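PDB 3QBM: TetR transcriptional regulator from Chloroflexus aurantiacus, which probably binds DNA through an N-terminal helix-turn-helix domain and regulates transcription as a member of the TetR family. Local coordinates for residues E147-I161 with H187-A199. Sequence-based numbering, arbitrary orientation.
Sequences EIRPEVDADRLALLI and HLATYITQQVRLA
R149 lies across the C-terminal end of helix 179-196, bonded at its backbone N and at NE, with its tip resting against a leucine methyl. Its backbone N-H gives V196 O a nearly straight hydrogen bond of 2.9 Å. CB and CG then pass over the same V196 O, and CD reaches Q195 O at 3.5 Å. NE donates to a water, which in turn donates to Q194 O and R197 O, so one solvent molecule ties the arginine to two carbonyls. Beyond it, L198 CD1 rests on one face of the guanidinium, offset toward its rim, at 4.0 Å from R149 NH1. L198 N returns a 2.8 Å bond to E147 O. The two backbone bonds flank I148 and R197 in a single antiparallel beta bridge, which ties the C-terminal tail to the linker before helix 154-175.

V196 CG1, anti to the backbone N (chi1 168°), touches both I148 CG2, at 3.8 Å, and V152 CG2, which lie on the same side of it. Farther along, L157 CD1 meets Y191 CE2 at the ring edge, L160 CD2 packs on L188 CD2 at 4.0 Å, and the I161 and I192 CD1 methyls touch.

Helices 154-175 and 179-196 run nearly antiparallel (163° between the short segments), with helix 80-92 touching I148, I161 and L188. Helix 118-144 packs on A154, A158 and L159. H187 and Y191 make edge-to-face ring contacts with, respectively, Y191 and H187 of the second subunit, consistent with the dimerising role of the C-terminal domain in TetR-family proteins.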
ATOM      1  N   GLU A 147      23.356 -18.927 -12.544  1.00 15.71           N
ATOM      2  CA  GLU A 147      22.458 -17.967 -13.203  1.00 15.29           C
ATOM      3  C   GLU A 147      22.343 -16.670 -12.424  1.00 15.36           C
ATOM      4  O   GLU A 147      22.012 -15.628 -12.988  1.00 17.91           O
ATOM      5  CB  GLU A 147      21.066 -18.567 -13.375  1.00 14.67           C
ATOM      6  CG  GLU A 147      21.036 -19.755 -14.282  1.00 17.78           C
ATOM      7  CD  GLU A 147      19.687 -20.416 -14.351  1.00 16.58           C
ATOM      8  OE1 GLU A 147      18.818 -20.123 -13.557  1.00 16.03           O
ATOM      9  OE2 GLU A 147      19.514 -21.275 -15.196  1.00 16.30           O
ATOM     10  N   ILE A 148      22.611 -16.725 -11.133  1.00 12.13           N
ATOM     11  CA  ILE A 148      22.459 -15.586 -10.237  1.00 14.51           C
ATOM     12  C   ILE A 148      23.760 -15.396  -9.451  1.00 14.82           C
ATOM     13  O   ILE A 148      24.364 -16.375  -9.005  1.00 15.22           O
ATOM     14  CB  ILE A 148      21.252 -15.780  -9.296  1.00 12.06           C
ATOM     15  CG1 ILE A 148      19.960 -15.632 -10.113  1.00 11.93           C
ATOM     16  CG2 ILE A 148      21.259 -14.721  -8.119  1.00 11.47           C
ATOM     17  CD1 ILE A 148      18.660 -15.809  -9.318  1.00  9.42           C
ATOM     18  N   ARG A 149      24.192 -14.153  -9.302  1.00 15.64           N
ATOM     19  CA  ARG A 149      25.430 -13.858  -8.559  1.00 19.07           C
ATOM     20  C   ARG A 149      25.338 -14.382  -7.132  1.00 16.75           C
ATOM     21  O   ARG A 149      24.348 -14.163  -6.438  1.00 15.84           O
ATOM     22  CB  ARG A 149      25.723 -12.344  -8.536  1.00 16.94           C
ATOM     23  CG  ARG A 149      25.953 -11.748  -9.860  1.00 17.76           C
ATOM     24  CD  ARG A 149      26.411 -10.280  -9.846  1.00 19.77           C
ATOM     25  NE  ARG A 149      26.730  -9.889 -11.220  1.00 20.65           N
ATOM     26  CZ  ARG A 149      27.925 -10.018 -11.816  1.00 30.15           C
ATOM     27  NH1 ARG A 149      28.984 -10.465 -11.148  1.00 25.45           N
ATOM     28  NH2 ARG A 149      28.067  -9.668 -13.098  1.00 26.72           N
ATOM     29  N   PRO A 150      26.381 -15.096  -6.658  1.00 16.76           N
ATOM     30  CA  PRO A 150      26.309 -15.615  -5.285  1.00 18.36           C
ATOM     31  C   PRO A 150      26.138 -14.580  -4.179  1.00 17.79           C
ATOM     32  O   PRO A 150      25.634 -14.917  -3.098  1.00 18.24           O
ATOM     33  CB  PRO A 150      27.643 -16.364  -5.090  1.00 20.32           C
ATOM     34  CG  PRO A 150      28.362 -16.299  -6.330  1.00 23.83           C
ATOM     35  CD  PRO A 150      27.620 -15.483  -7.364  1.00 19.88           C
ATOM     36  N   GLU A 151      26.492 -13.329  -4.470  1.00 17.65           N
ATOM     37  CA  GLU A 151      26.454 -12.268  -3.464  1.00 18.39           C
ATOM     38  C   GLU A 151      25.050 -11.713  -3.256  1.00 20.11           C
ATOM     39  O   GLU A 151      24.844 -10.939  -2.326  1.00 20.01           O
ATOM     40  CB  GLU A 151      27.401 -11.126  -3.851  1.00 17.34           C
ATOM     41  CG  GLU A 151      28.877 -11.582  -3.945  1.00 17.54           C
ATOM     42  CD  GLU A 151      29.231 -12.236  -5.279  1.00 18.27           C
ATOM     43  OE1 GLU A 151      28.543 -11.940  -6.285  1.00 19.30           O
ATOM     44  OE2 GLU A 151      30.198 -13.014  -5.324  1.00 22.98           O
ATOM     45  N   VAL A 152      24.095 -12.130  -4.097  1.00 18.07           N
ATOM     46  CA  VAL A 152      22.736 -11.640  -4.005  1.00 17.66           C
ATOM     47  C   VAL A 152      22.064 -12.073  -2.713  1.00 14.78           C
ATOM     48  O   VAL A 152      22.032 -13.253  -2.386  1.00 15.33           O
ATOM     49  CB  VAL A 152      21.902 -12.042  -5.246  1.00 15.68           C
ATOM     50  CG1 VAL A 152      20.386 -11.670  -5.065  1.00 15.28           C
ATOM     51  CG2 VAL A 152      22.528 -11.418  -6.489  1.00 15.67           C
ATOM     52  N   ASP A 153      21.569 -11.096  -1.957  1.00 14.52           N
ATOM     53  CA  ASP A 153      20.802 -11.363  -0.729  1.00 16.15           C
ATOM     54  C   ASP A 153      19.334 -11.562  -1.138  1.00 16.72           C
ATOM     55  O   ASP A 153      18.661 -10.601  -1.540  1.00 14.69           O
ATOM     56  CB  ASP A 153      20.946 -10.184   0.231  1.00 18.32           C
ATOM     57  CG  ASP A 153      20.293 -10.426   1.551  1.00 16.12           C
ATOM     58  OD1 ASP A 153      19.128 -10.919   1.600  1.00 18.97           O
ATOM     59  OD2 ASP A 153      20.971 -10.113   2.567  1.00 20.51           O
ATOM     60  N   ALA A 154      18.879 -12.805  -1.035  1.00 16.80           N
ATOM     61  CA  ALA A 154      17.566 -13.231  -1.519  1.00 16.09           C
ATOM     62  C   ALA A 154      16.430 -12.508  -0.833  1.00 16.00           C
ATOM     63  O   ALA A 154      15.542 -12.019  -1.491  1.00 13.02           O
ATOM     64  CB  ALA A 154      17.390 -14.735  -1.370  1.00 15.35           C
ATOM     65  N   ASP A 155      16.447 -12.451   0.484  1.00 14.69           N
ATOM     66  CA  ASP A 155      15.350 -11.800   1.175  1.00 17.51           C
ATOM     67  C   ASP A 155      15.320 -10.303   0.957  1.00 16.08           C
ATOM     68  O   ASP A 155      14.219  -9.731   0.908  1.00 17.49           O
ATOM     69  CB  ASP A 155      15.346 -12.087   2.665  1.00 16.25           C
ATOM     70  CG  ASP A 155      13.974 -11.773   3.298  1.00 21.71           C
ATOM     71  OD1 ASP A 155      12.967 -12.374   2.864  1.00 19.28           O
ATOM     72  OD2 ASP A 155      13.898 -10.937   4.210  1.00 22.07           O
ATOM     73  N   ARG A 156      16.493  -9.661   0.806  1.00 16.91           N
ATOM     74  CA  ARG A 156      16.556  -8.223   0.476  0.50 16.26           C
ATOM     75  C   ARG A 156      15.874  -8.003  -0.864  1.00 16.04           C
ATOM     76  O   ARG A 156      15.039  -7.093  -1.027  1.00 16.20           O
ATOM     77  CB  ARG A 156      17.993  -7.677   0.380  0.50 17.73           C
ATOM     78  CG  ARG A 156      18.648  -7.357   1.706  0.50 27.17           C
ATOM     79  CD  ARG A 156      19.900  -6.468   1.552  0.50 24.75           C
ATOM     80  NE  ARG A 156      20.441  -6.165   2.875  0.50 32.29           N
ATOM     81  CZ  ARG A 156      21.451  -5.340   3.120  0.50 20.17           C
ATOM     82  NH1 ARG A 156      22.079  -4.724   2.128  0.50 21.32           N
ATOM     83  NH2 ARG A 156      21.831  -5.150   4.368  0.50 17.58           N
ATOM     84  N   LEU A 157      16.207  -8.847  -1.835  1.00 11.91           N
ATOM     85  CA  LEU A 157      15.593  -8.734  -3.171  1.00 13.93           C
ATOM     86  C   LEU A 157      14.076  -8.932  -3.077  1.00 13.27           C
ATOM     87  O   LEU A 157      13.279  -8.176  -3.676  1.00 14.13           O
ATOM     88  CB  LEU A 157      16.236  -9.731  -4.131  1.00 13.07           C
ATOM     89  CG  LEU A 157      15.679  -9.777  -5.563  1.00 13.52           C
ATOM     90  CD1 LEU A 157      15.850  -8.372  -6.196  1.00 10.52           C
ATOM     91  CD2 LEU A 157      16.311 -10.907  -6.434  1.00 16.23           C
ATOM     92  N   ALA A 158      13.664  -9.931  -2.304  1.00 15.42           N
ATOM     93  CA  ALA A 158      12.238 -10.269  -2.180  1.00 11.81           C
ATOM     94  C   ALA A 158      11.450  -9.122  -1.615  1.00 14.07           C
ATOM     95  O   ALA A 158      10.394  -8.751  -2.130  1.00 13.64           O
ATOM     96  CB  ALA A 158      12.046 -11.519  -1.313  1.00 11.49           C
ATOM     97  N   LEU A 159      11.956  -8.552  -0.528  1.00 12.81           N
ATOM     98  CA  LEU A 159      11.258  -7.440   0.082  1.00 12.31           C
ATOM     99  C   LEU A 159      11.286  -6.207  -0.818  1.00 13.20           C
ATOM    100  O   LEU A 159      10.308  -5.473  -0.850  1.00 12.92           O
ATOM    101  CB  LEU A 159      11.838  -7.123   1.447  1.00 12.92           C
ATOM    102  CG  LEU A 159      11.686  -8.153   2.537  1.00 12.18           C
ATOM    103  CD1 LEU A 159      12.580  -7.750   3.720  1.00 14.44           C
ATOM    104  CD2 LEU A 159      10.288  -8.295   3.021  1.00 15.46           C
ATOM    105  N   LEU A 160      12.381  -5.960  -1.560  1.00 12.16           N
ATOM    106  CA  LEU A 160      12.383  -4.828  -2.512  1.00 11.02           C
ATOM    107  C   LEU A 160      11.304  -5.011  -3.593  1.00 10.09           C
ATOM    108  O   LEU A 160      10.522  -4.073  -3.881  1.00 14.02           O
ATOM    109  CB  LEU A 160      13.744  -4.700  -3.172  1.00 13.73           C
ATOM    110  CG  LEU A 160      13.848  -3.669  -4.298  1.00 17.92           C
ATOM    111  CD1 LEU A 160      13.677  -2.246  -3.725  1.00 14.21           C
ATOM    112  CD2 LEU A 160      15.227  -3.845  -4.982  1.00 15.45           C
ATOM    113  N   ILE A 161      11.283  -6.201  -4.199  1.00  9.54           N
ATOM    114  CA  ILE A 161      10.312  -6.553  -5.214  1.00 12.00           C
ATOM    115  C   ILE A 161       8.886  -6.385  -4.696  1.00 10.60           C
ATOM    116  O   ILE A 161       8.082  -5.744  -5.334  1.00 11.19           O
ATOM    117  CB  ILE A 161      10.482  -8.014  -5.680  1.00 12.49           C
ATOM    118  CG1 ILE A 161      11.674  -8.127  -6.619  1.00 15.04           C
ATOM    119  CG2 ILE A 161       9.181  -8.503  -6.344  1.00 14.22           C
ATOM    120  CD1 ILE A 161      12.129  -9.619  -6.863  1.00 14.60           C
ATOM    121  N   HIS A 187      11.818  -1.038 -14.222  1.00 13.98           N
ATOM    122  CA  HIS A 187      12.929  -0.758 -13.331  1.00 14.56           C
ATOM    123  C   HIS A 187      13.500  -2.030 -12.711  1.00 11.79           C
ATOM    124  O   HIS A 187      14.697  -2.267 -12.778  1.00 12.44           O
ATOM    125  CB  HIS A 187      12.487   0.125 -12.186  1.00 12.93           C
ATOM    126  CG  HIS A 187      13.562   0.329 -11.185  1.00  8.98           C
ATOM    127  ND1 HIS A 187      14.682   1.080 -11.465  1.00 15.37           N
ATOM    128  CD2 HIS A 187      13.693  -0.099  -9.906  1.00 17.68           C
ATOM    129  CE1 HIS A 187      15.474   1.070 -10.401  1.00 25.12           C
ATOM    130  NE2 HIS A 187      14.880   0.393  -9.434  1.00 21.21           N
ATOM    131  N   LEU A 188      12.648  -2.848 -12.120  1.00  9.83           N
ATOM    132  CA  LEU A 188      13.114  -4.073 -11.475  1.00  9.58           C
ATOM    133  C   LEU A 188      13.617  -5.137 -12.452  1.00  9.38           C
ATOM    134  O   LEU A 188      14.599  -5.811 -12.176  1.00 13.27           O
ATOM    135  CB  LEU A 188      12.061  -4.640 -10.515  1.00 10.59           C
ATOM    136  CG  LEU A 188      11.865  -3.811  -9.222  1.00 13.18           C
ATOM    137  CD1 LEU A 188      10.697  -4.425  -8.450  1.00 16.81           C
ATOM    138  CD2 LEU A 188      13.145  -3.659  -8.360  1.00 13.52           C
ATOM    139  N   ALA A 189      12.952  -5.314 -13.576  1.00 13.53           N
ATOM    140  CA  ALA A 189      13.414  -6.269 -14.562  1.00 11.53           C
ATOM    141  C   ALA A 189      14.805  -5.894 -15.044  1.00 13.45           C
ATOM    142  O   ALA A 189      15.671  -6.763 -15.215  1.00 11.09           O
ATOM    143  CB  ALA A 189      12.430  -6.354 -15.739  1.00 12.64           C
ATOM    144  N   THR A 190      15.019  -4.594 -15.246  1.00 13.52           N
ATOM    145  CA  THR A 190      16.282  -4.084 -15.745  1.00 12.07           C
ATOM    146  C   THR A 190      17.342  -4.250 -14.652  1.00 12.06           C
ATOM    147  O   THR A 190      18.444  -4.763 -14.910  1.00 12.67           O
ATOM    148  CB  THR A 190      16.146  -2.625 -16.215  1.00 17.53           C
ATOM    149  OG1 THR A 190      15.185  -2.561 -17.274  1.00 16.20           O
ATOM    150  CG2 THR A 190      17.478  -2.113 -16.722  1.00 18.68           C
ATOM    151  N   TYR A 191      16.996  -3.885 -13.419  1.00 13.24           N
ATOM    152  CA  TYR A 191      17.923  -4.027 -12.288  1.00 10.89           C
ATOM    153  C   TYR A 191      18.342  -5.492 -12.097  1.00 14.10           C
ATOM    154  O   TYR A 191      19.530  -5.802 -11.979  1.00 14.40           O
ATOM    155  CB  TYR A 191      17.284  -3.479 -11.015  1.00 13.35           C
ATOM    156  CG  TYR A 191      17.948  -3.935  -9.751  1.00 11.39           C
ATOM    157  CD1 TYR A 191      19.235  -3.472  -9.404  1.00 21.32           C
ATOM    158  CD2 TYR A 191      17.292  -4.797  -8.843  1.00 20.39           C
ATOM    159  CE1 TYR A 191      19.843  -3.889  -8.209  1.00 27.17           C
ATOM    160  CE2 TYR A 191      17.899  -5.202  -7.666  1.00 21.02           C
ATOM    161  CZ  TYR A 191      19.178  -4.747  -7.359  1.00 28.90           C
ATOM    162  OH  TYR A 191      19.788  -5.140  -6.179  1.00 31.71           O
ATOM    163  N   ILE A 192      17.364  -6.384 -12.107  1.00 10.91           N
ATOM    164  CA  ILE A 192      17.621  -7.830 -11.942  1.00 10.80           C
ATOM    165  C   ILE A 192      18.457  -8.375 -13.109  1.00 13.58           C
ATOM    166  O   ILE A 192      19.452  -9.089 -12.921  1.00 14.21           O
ATOM    167  CB  ILE A 192      16.297  -8.589 -11.732  1.00 14.16           C
ATOM    168  CG1 ILE A 192      15.693  -8.246 -10.381  1.00 15.39           C
ATOM    169  CG2 ILE A 192      16.515 -10.101 -11.827  1.00 15.38           C
ATOM    170  CD1 ILE A 192      14.228  -8.655 -10.298  1.00 11.67           C
ATOM    171  N   THR A 193      18.114  -8.008 -14.328  1.00 14.87           N
ATOM    172  CA  THR A 193      18.878  -8.493 -15.477  1.00 14.66           C
ATOM    173  C   THR A 193      20.330  -7.976 -15.491  1.00 16.16           C
ATOM    174  O   THR A 193      21.277  -8.713 -15.844  1.00 15.78           O
ATOM    175  CB  THR A 193      18.186  -8.050 -16.767  1.00 15.95           C
ATOM    176  OG1 THR A 193      16.881  -8.625 -16.795  1.00 15.35           O
ATOM    177  CG2 THR A 193      18.978  -8.485 -18.004  1.00 20.37           C
ATOM    178  N   GLN A 194      20.519  -6.733 -15.046  1.00 16.53           N
ATOM    179  CA  GLN A 194      21.828  -6.095 -15.089  0.50 17.37           C
ATOM    180  C   GLN A 194      22.724  -6.431 -13.903  1.00 17.92           C
ATOM    181  O   GLN A 194      23.930  -6.581 -14.066  1.00 18.94           O
ATOM    182  CB  GLN A 194      21.692  -4.561 -15.201  0.50 17.43           C
ATOM    183  CG  GLN A 194      21.124  -4.101 -16.530  0.50 20.18           C
ATOM    184  CD  GLN A 194      21.040  -2.592 -16.661  0.50 17.97           C
ATOM    185  OE1 GLN A 194      21.178  -1.854 -15.679  0.50 18.18           O
ATOM    186  NE2 GLN A 194      20.790  -2.122 -17.883  0.50 22.24           N
ATOM    187  N   GLN A 195      22.134  -6.548 -12.710  1.00 16.05           N
ATOM    188  CA  GLN A 195      22.902  -6.708 -11.481  1.00 16.35           C
ATOM    189  C   GLN A 195      22.746  -7.999 -10.687  1.00 17.52           C
ATOM    190  O   GLN A 195      23.568  -8.273  -9.849  1.00 18.90           O
ATOM    191  CB  GLN A 195      22.608  -5.528 -10.532  1.00 16.92           C
ATOM    192  CG  GLN A 195      22.838  -4.156 -11.177  1.00 17.67           C
ATOM    193  CD  GLN A 195      22.859  -3.005 -10.178  1.00 24.40           C
ATOM    194  OE1 GLN A 195      23.446  -3.121  -9.099  1.00 25.35           O
ATOM    195  NE2 GLN A 195      22.275  -1.876 -10.554  1.00 29.57           N
ATOM    196  N   VAL A 196      21.683  -8.761 -10.917  1.00 15.30           N
ATOM    197  CA  VAL A 196      21.440 -10.009 -10.208  1.00 13.13           C
ATOM    198  C   VAL A 196      21.807 -11.212 -11.080  1.00 15.42           C
ATOM    199  O   VAL A 196      22.450 -12.174 -10.588  1.00 16.43           O
ATOM    200  CB  VAL A 196      20.002 -10.060  -9.726  1.00 13.19           C
ATOM    201  CG1 VAL A 196      19.591 -11.468  -9.214  1.00 14.71           C
ATOM    202  CG2 VAL A 196      19.781  -9.009  -8.612  1.00 17.63           C
ATOM    203  N   ARG A 197      21.444 -11.153 -12.365  1.00 11.87           N
ATOM    204  CA  ARG A 197      21.716 -12.212 -13.309  1.00 13.62           C
ATOM    205  C   ARG A 197      23.214 -12.293 -13.574  1.00 18.02           C
ATOM    206  O   ARG A 197      23.863 -11.284 -13.855  1.00 16.40           O
ATOM    207  CB  ARG A 197      21.001 -11.932 -14.628  1.00 14.20           C
ATOM    208  CG  ARG A 197      21.060 -13.031 -15.679  1.00 15.28           C
ATOM    209  CD  ARG A 197      20.070 -12.749 -16.796  1.00 20.98           C
ATOM    210  NE  ARG A 197      20.046 -13.847 -17.762  1.00 26.09           N
ATOM    211  CZ  ARG A 197      18.946 -14.352 -18.334  1.00 26.68           C
ATOM    212  NH1 ARG A 197      17.747 -13.848 -18.082  1.00 32.28           N
ATOM    213  NH2 ARG A 197      19.054 -15.387 -19.156  1.00 35.46           N
ATOM    214  N   LEU A 198      23.732 -13.504 -13.569  1.00 15.81           N
ATOM    215  CA  LEU A 198      25.147 -13.721 -13.823  1.00 21.36           C
ATOM    216  C   LEU A 198      25.340 -14.235 -15.218  1.00 22.72           C
ATOM    217  O   LEU A 198      26.222 -13.752 -15.926  1.00 30.65           O
ATOM    218  CB  LEU A 198      25.727 -14.708 -12.808  1.00 19.77           C
ATOM    219  CG  LEU A 198      27.210 -15.101 -12.933  1.00 21.02           C
ATOM    220  CD1 LEU A 198      28.041 -13.878 -12.919  1.00 20.44           C
ATOM    221  CD2 LEU A 198      27.595 -16.098 -11.795  1.00 19.47           C
ATOM    222  N   ALA A 199      24.592 -15.271 -15.583  1.00 23.71           N
ATOM    223  CA  ALA A 199      24.659 -15.863 -16.922  1.00 28.25           C
ATOM    224  C   ALA A 199      23.325 -16.525 -17.241  1.00 30.13           C
ATOM    225  O   ALA A 199      22.451 -16.566 -16.389  1.00 28.67           O
ATOM    226  CB  ALA A 199      25.791 -16.851 -17.033  1.00 23.86           C
ATOM    227  OXT ALA A 199      23.111 -17.006 -18.348  1.00 34.90           O
TER
HETATM  228  O   HOH W   1      24.985  -8.914 -13.243  1.00 20.02           O